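Local coordinates for protein tryptophanyl-tRNA synthetase (Cryptosporidium parvum Iowa II, PDB 3HV0) that probably joins L-tryptophan to tRNA(Trp) at the expense of ATP, as a class I aminoacyl-tRNA synthetase of protein biosynthesis, at residues Phe56-Asp61 with Ser251-Phe256; Trp317-Phe322 with Ser349-Glu354. All blocks are in the same frame, centred on the assembly; numbering follows the deposited sequence.

Contact 1 of 2, residues Phe56-Asp61 with Ser251-Phe256; sequences FLSHRD and SIHSIF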
# COMPACT_ATOMS: atom_id res chain seq x y z
N PHE A 56 -16.34 -1.52 -28.57
CA PHE A 56 -15.92 -2.62 -27.71
C PHE A 56 -15.81 -3.82 -28.63
O PHE A 56 -16.83 -4.39 -29.06
CB PHE A 56 -16.92 -2.89 -26.57
CG PHE A 56 -16.69 -2.03 -25.37
CD1 PHE A 56 -17.29 -0.78 -25.27
CD2 PHE A 56 -15.84 -2.44 -24.35
CE1 PHE A 56 -17.05 0.03 -24.16
CE2 PHE A 56 -15.61 -1.65 -23.25
CZ PHE A 56 -16.22 -0.41 -23.14
N LEU A 57 -14.57 -4.16 -28.99
CA LEU A 57 -14.31 -5.17 -30.01
C LEU A 57 -13.72 -6.47 -29.48
O LEU A 57 -13.69 -7.46 -30.19
CB LEU A 57 -13.37 -4.61 -31.09
CG LEU A 57 -12.08 -3.87 -30.73
CD1 LEU A 57 -11.60 -4.06 -29.31
CD2 LEU A 57 -10.96 -4.25 -31.67
N SER A 58 -13.28 -6.46 -28.22
CA SER A 58 -12.36 -7.47 -27.72
C SER A 58 -12.75 -7.93 -26.32
O SER A 58 -13.42 -7.19 -25.59
CB SER A 58 -10.96 -6.88 -27.72
OG SER A 58 -10.00 -7.89 -27.89
N HIS A 59 -12.36 -9.15 -25.95
CA HIS A 59 -12.65 -9.69 -24.62
C HIS A 59 -11.69 -10.79 -24.15
O HIS A 59 -10.95 -11.37 -24.93
CB HIS A 59 -14.06 -10.22 -24.57
CG HIS A 59 -14.24 -11.51 -25.31
ND1 HIS A 59 -14.45 -12.71 -24.68
CD2 HIS A 59 -14.22 -11.78 -26.64
CE1 HIS A 59 -14.56 -13.67 -25.58
NE2 HIS A 59 -14.42 -13.13 -26.78
N ARG A 60 -11.71 -11.04 -22.85
CA ARG A 60 -11.17 -12.25 -22.23
C ARG A 60 -12.25 -12.87 -21.36
O ARG A 60 -12.72 -12.26 -20.41
CB ARG A 60 -9.97 -11.91 -21.35
CG ARG A 60 -8.88 -11.21 -22.09
CD ARG A 60 -7.59 -11.07 -21.29
NE ARG A 60 -6.46 -11.42 -22.16
CZ ARG A 60 -5.29 -10.79 -22.20
NH1 ARG A 60 -5.04 -9.76 -21.41
NH2 ARG A 60 -4.36 -11.21 -23.05
N ASP A 61 -12.65 -14.09 -21.71
CA ASP A 61 -13.62 -14.88 -20.94
C ASP A 61 -14.91 -14.13 -20.64
O ASP A 61 -15.50 -14.33 -19.57
CB ASP A 61 -13.00 -15.40 -19.63
CG ASP A 61 -11.92 -16.44 -19.86
OD1 ASP A 61 -11.77 -16.96 -20.98
OD2 ASP A 61 -11.20 -16.75 -18.91
N SER A 251 -12.88 -9.64 -18.96
CA SER A 251 -12.84 -8.29 -19.42
C SER A 251 -13.43 -8.13 -20.81
O SER A 251 -13.48 -9.08 -21.55
CB SER A 251 -11.40 -7.73 -19.37
OG SER A 251 -10.46 -8.67 -19.82
N ILE A 252 -13.91 -6.93 -21.09
CA ILE A 252 -14.38 -6.52 -22.39
C ILE A 252 -13.77 -5.15 -22.70
O ILE A 252 -13.86 -4.24 -21.87
CB ILE A 252 -15.94 -6.51 -22.43
CG1 ILE A 252 -16.44 -6.24 -23.85
CG2 ILE A 252 -16.51 -5.52 -21.45
CD1 ILE A 252 -17.82 -6.92 -24.13
N HIS A 253 -13.15 -5.01 -23.87
CA HIS A 253 -12.18 -3.94 -24.10
C HIS A 253 -12.62 -3.01 -25.21
O HIS A 253 -13.05 -3.47 -26.25
CB HIS A 253 -10.82 -4.50 -24.53
CG HIS A 253 -10.39 -5.71 -23.78
ND1 HIS A 253 -9.76 -6.77 -24.40
CD2 HIS A 253 -10.48 -6.04 -22.47
CE1 HIS A 253 -9.47 -7.69 -23.50
NE2 HIS A 253 -9.89 -7.27 -22.32
N SER A 254 -12.41 -1.70 -25.00
CA SER A 254 -12.77 -0.70 -26.01
C SER A 254 -11.60 -0.02 -26.71
O SER A 254 -10.49 0.06 -26.18
CB SER A 254 -13.67 0.38 -25.41
OG SER A 254 -13.00 1.09 -24.40
N ILE A 255 -11.87 0.44 -27.92
CA ILE A 255 -10.92 1.20 -28.71
C ILE A 255 -11.06 2.66 -28.31
O ILE A 255 -12.18 3.13 -28.07
CB ILE A 255 -11.17 1.00 -30.22
CG1 ILE A 255 -9.95 1.42 -31.03
CG2 ILE A 255 -12.42 1.75 -30.66
CD1 ILE A 255 -8.82 0.41 -31.00
N PHE A 256 -9.94 3.38 -28.23
CA PHE A 256 -9.95 4.74 -27.67
C PHE A 256 -10.50 5.75 -28.67
O PHE A 256 -10.36 5.59 -29.89
CB PHE A 256 -8.57 5.15 -27.08
CG PHE A 256 -7.53 5.57 -28.10
CD1 PHE A 256 -7.31 6.93 -28.38
CD2 PHE A 256 -6.73 4.62 -28.75
CE1 PHE A 256 -6.33 7.33 -29.31
CE2 PHE A 256 -5.75 5.02 -29.69
CZ PHE A 256 -5.56 6.38 -29.97
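Phe56 and Ser254 meet at one end of an antiparallel strand pair, and Arg60 and Ser251 at the other. In between, Leu57 and Ser58 both stand opposite His253, a classic beta bulge. Three good backbone bonds hold the pair: His253 N to Ser58 O, 2.8 Å, and a reciprocal two between Arg60 and Ser251. At the bulge Leu57 N reaches His253 O by a weak bond. Phe56, His59, Ile252 and Ser254 share one face of the sheet; Ser58, Arg60, Ser251 and His253 share the other. Chi1 of Phe56 (-85°) sets CG anti to the carbonyl carbon, and chi2 (88°) turns the ring face to Ser254, whose CB makes a CH-pi contact 3.4 Å from the ring centroid.

Along the Phe56 side chain, CB lies nearest His253 O, and CG between that oxygen and Ser254 CB. CD2 comes 3.4 Å from His253 C and also touches CG1 of Ile252; CE2 lies 3.4 Å from Ile252 O and shares Ser254 CB with CD1, CE1 and CZ. On the other face, His253 has ND1 3.5 Å from Ser58 CB and CE1 3.8 Å from Arg60 CG. His59 CA sits over one ring face, offset toward the rim.

Beyond CG, the Arg60 chain bends at chi3, and NH1 forms a salt bridge with Asp231 of helix 231-240. The contact sets strand 56-60 antiparallel beside strand 250-254, which continues into the parallel strands of the class I Rossmann-type core; the Ser251 side chain is about 8 Å from the bound tryptophan. The strands meet mainly through backbone bonds and carbon packing. The Arg60 charge is answered by Asp231, whose side chain His253 also touches.

Contact 2 of 2, residues Trp317-Phe322 with Ser349-Glu354; sequences WQYLRF and SILVQE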
# COMPACT_ATOMS: atom_id res chain seq x y z
N TRP A 317 -15.37 12.06 -38.23
CA TRP A 317 -16.18 10.88 -38.61
C TRP A 317 -16.15 9.80 -37.52
O TRP A 317 -17.19 9.26 -37.12
CB TRP A 317 -15.70 10.31 -39.94
CG TRP A 317 -16.25 8.95 -40.23
CD1 TRP A 317 -15.54 7.78 -40.27
CD2 TRP A 317 -17.62 8.60 -40.49
NE1 TRP A 317 -16.38 6.73 -40.54
CE2 TRP A 317 -17.66 7.20 -40.68
CE3 TRP A 317 -18.81 9.33 -40.58
CZ2 TRP A 317 -18.85 6.51 -40.97
CZ3 TRP A 317 -19.98 8.64 -40.86
CH2 TRP A 317 -19.99 7.25 -41.05
N GLN A 318 -14.94 9.49 -37.06
CA GLN A 318 -14.73 8.52 -36.00
C GLN A 318 -15.41 8.91 -34.68
O GLN A 318 -15.81 8.04 -33.92
CB GLN A 318 -13.23 8.29 -35.77
N TYR A 319 -15.54 10.20 -34.40
CA TYR A 319 -16.29 10.66 -33.21
C TYR A 319 -17.79 10.40 -33.32
O TYR A 319 -18.42 9.97 -32.36
CB TYR A 319 -16.09 12.16 -32.98
CG TYR A 319 -15.01 12.50 -31.99
CD1 TYR A 319 -13.68 12.24 -32.28
CD2 TYR A 319 -15.32 13.09 -30.78
CE1 TYR A 319 -12.69 12.56 -31.39
CE2 TYR A 319 -14.34 13.42 -29.88
CZ TYR A 319 -13.01 13.16 -30.19
OH TYR A 319 -12.02 13.48 -29.29
N LEU A 320 -18.35 10.70 -34.49
CA LEU A 320 -19.77 10.46 -34.76
C LEU A 320 -20.18 9.00 -34.68
O LEU A 320 -21.34 8.69 -34.42
CB LEU A 320 -20.13 10.98 -36.14
CG LEU A 320 -20.08 12.49 -36.33
CD1 LEU A 320 -20.24 12.80 -37.79
CD2 LEU A 320 -21.15 13.19 -35.49
N ARG A 321 -19.23 8.09 -34.94
CA ARG A 321 -19.49 6.65 -34.83
C ARG A 321 -19.81 6.24 -33.39
O ARG A 321 -20.65 5.37 -33.16
CB ARG A 321 -18.31 5.85 -35.38
CG ARG A 321 -18.13 6.03 -36.88
CD ARG A 321 -17.01 5.20 -37.46
NE ARG A 321 -17.42 3.80 -37.63
CZ ARG A 321 -17.13 2.81 -36.79
NH1 ARG A 321 -16.42 3.03 -35.68
NH2 ARG A 321 -17.56 1.58 -37.06
N PHE A 322 -19.15 6.89 -32.43
CA PHE A 322 -19.36 6.65 -31.00
C PHE A 322 -20.67 7.28 -30.55
O PHE A 322 -21.39 6.71 -29.74
CB PHE A 322 -18.22 7.24 -30.15
CG PHE A 322 -16.90 6.53 -30.30
CD1 PHE A 322 -16.20 6.57 -31.50
CD2 PHE A 322 -16.34 5.85 -29.24
CE1 PHE A 322 -14.99 5.93 -31.65
CE2 PHE A 322 -15.11 5.21 -29.38
CZ PHE A 322 -14.44 5.25 -30.59
N SER A 349 -19.48 20.34 -38.16
CA SER A 349 -20.59 21.04 -37.51
C SER A 349 -21.59 20.03 -36.94
O SER A 349 -22.04 20.19 -35.80
CB SER A 349 -21.28 22.00 -38.48
OG SER A 349 -22.52 22.44 -37.96
N ILE A 350 -21.91 19.00 -37.71
CA ILE A 350 -22.82 17.95 -37.23
C ILE A 350 -22.32 17.34 -35.91
O ILE A 350 -23.09 17.13 -34.97
CB ILE A 350 -22.99 16.83 -38.28
CG1 ILE A 350 -23.69 17.37 -39.53
CG2 ILE A 350 -23.79 15.68 -37.70
CD1 ILE A 350 -23.67 16.43 -40.72
N LEU A 351 -21.02 17.05 -35.86
CA LEU A 351 -20.35 16.55 -34.65
C LEU A 351 -20.41 17.52 -33.47
O LEU A 351 -20.66 17.11 -32.34
CB LEU A 351 -18.88 16.24 -34.95
CG LEU A 351 -17.98 15.92 -33.77
CD1 LEU A 351 -18.50 14.73 -32.99
CD2 LEU A 351 -16.58 15.67 -34.26
N VAL A 352 -20.16 18.80 -33.74
CA VAL A 352 -20.25 19.86 -32.73
C VAL A 352 -21.61 19.87 -32.05
O VAL A 352 -21.69 19.91 -30.81
CB VAL A 352 -19.96 21.28 -33.33
CG1 VAL A 352 -20.39 22.40 -32.36
CG2 VAL A 352 -18.48 21.42 -33.70
N GLN A 353 -22.68 19.81 -32.84
CA GLN A 353 -24.02 19.86 -32.27
C GLN A 353 -24.39 18.57 -31.54
O GLN A 353 -25.12 18.62 -30.55
CB GLN A 353 -25.08 20.24 -33.32
CG GLN A 353 -25.83 19.11 -34.00
CD GLN A 353 -27.12 19.61 -34.65
OE1 GLN A 353 -28.21 19.10 -34.37
NE2 GLN A 353 -27.01 20.64 -35.50
N GLU A 354 -23.87 17.44 -32.00
CA GLU A 354 -23.98 16.17 -31.26
C GLU A 354 -23.23 16.23 -29.92
O GLU A 354 -23.77 15.83 -28.89
CB GLU A 354 -23.44 15.00 -32.09
CG GLU A 354 -24.39 14.53 -33.19
CD GLU A 354 -25.62 13.78 -32.66
OE1 GLU A 354 -25.50 12.98 -31.71
OE2 GLU A 354 -26.71 13.97 -33.23
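Apolar packing between two helices, away from the central sheet, joins helix 315-323 to the long helix 344-367 through Leu320, Tyr319 and Leu351. Both belong to the helical C-terminal part, which probably includes the anticodon-binding region, as in related tryptophanyl-tRNA synthetases. The two segments run in broadly the same direction, their axes 37° apart and 9.7 Å at closest approach. Leu320 and Leu351 supply most of the shared surface, their side chains crossing obliquely. The CD2 methyl of Leu320 does the touching: it rests 3.6 Å from Leu351 CA and 3.8 Å from Leu351 CB, thus meeting the backbone of the second helix as well as the root of its side chain. The same methyl has looser neighbours one turn apart, Ile350 CG2 and Glu354 CG, each at 4.2 Å. Leu351 answers with its branches. Its CG stands anti to the backbone N (chi1 170°), and CD1 reaches Tyr319 CB at 3.5 Å, with CD2 slightly farther from that atom at 3.8 Å. The end of the Tyr319 side chain leads away from helix 344-367, although Leu351 CD2 approaches its ring obliquely; the side chain also touches Leu257 in a loop. Around this pair, Leu351 also packs on Ser316 and Leu323 of helix 315-323 and on Ile289 of helix 282-292, whereas Trp317 turns away toward Leu330 and Ile333 of helix 327-339.

From the N terminus, strand 56-60 comes first; contact 1 closes when the chain returns as strand 250-254, after a loop of 189 residues that carries strands 76-81, 110-114, 152-156 and 222-227 of the same sheet. Contact 2 follows in series: helix 315-323 is joined by helix 344-367 after 26 residues that include helix 327-339. Neither loop encloses or crosses the other. Their centres are about 23 Å apart, yet the two touch, as Ile255 O lies 3.8 Å from Phe322 CE2, so the end of segment 251-256 packs on helix 315-323. Contact 1 joins two neighbouring strands within the sheet, contact 2 two helices of the C-terminal part.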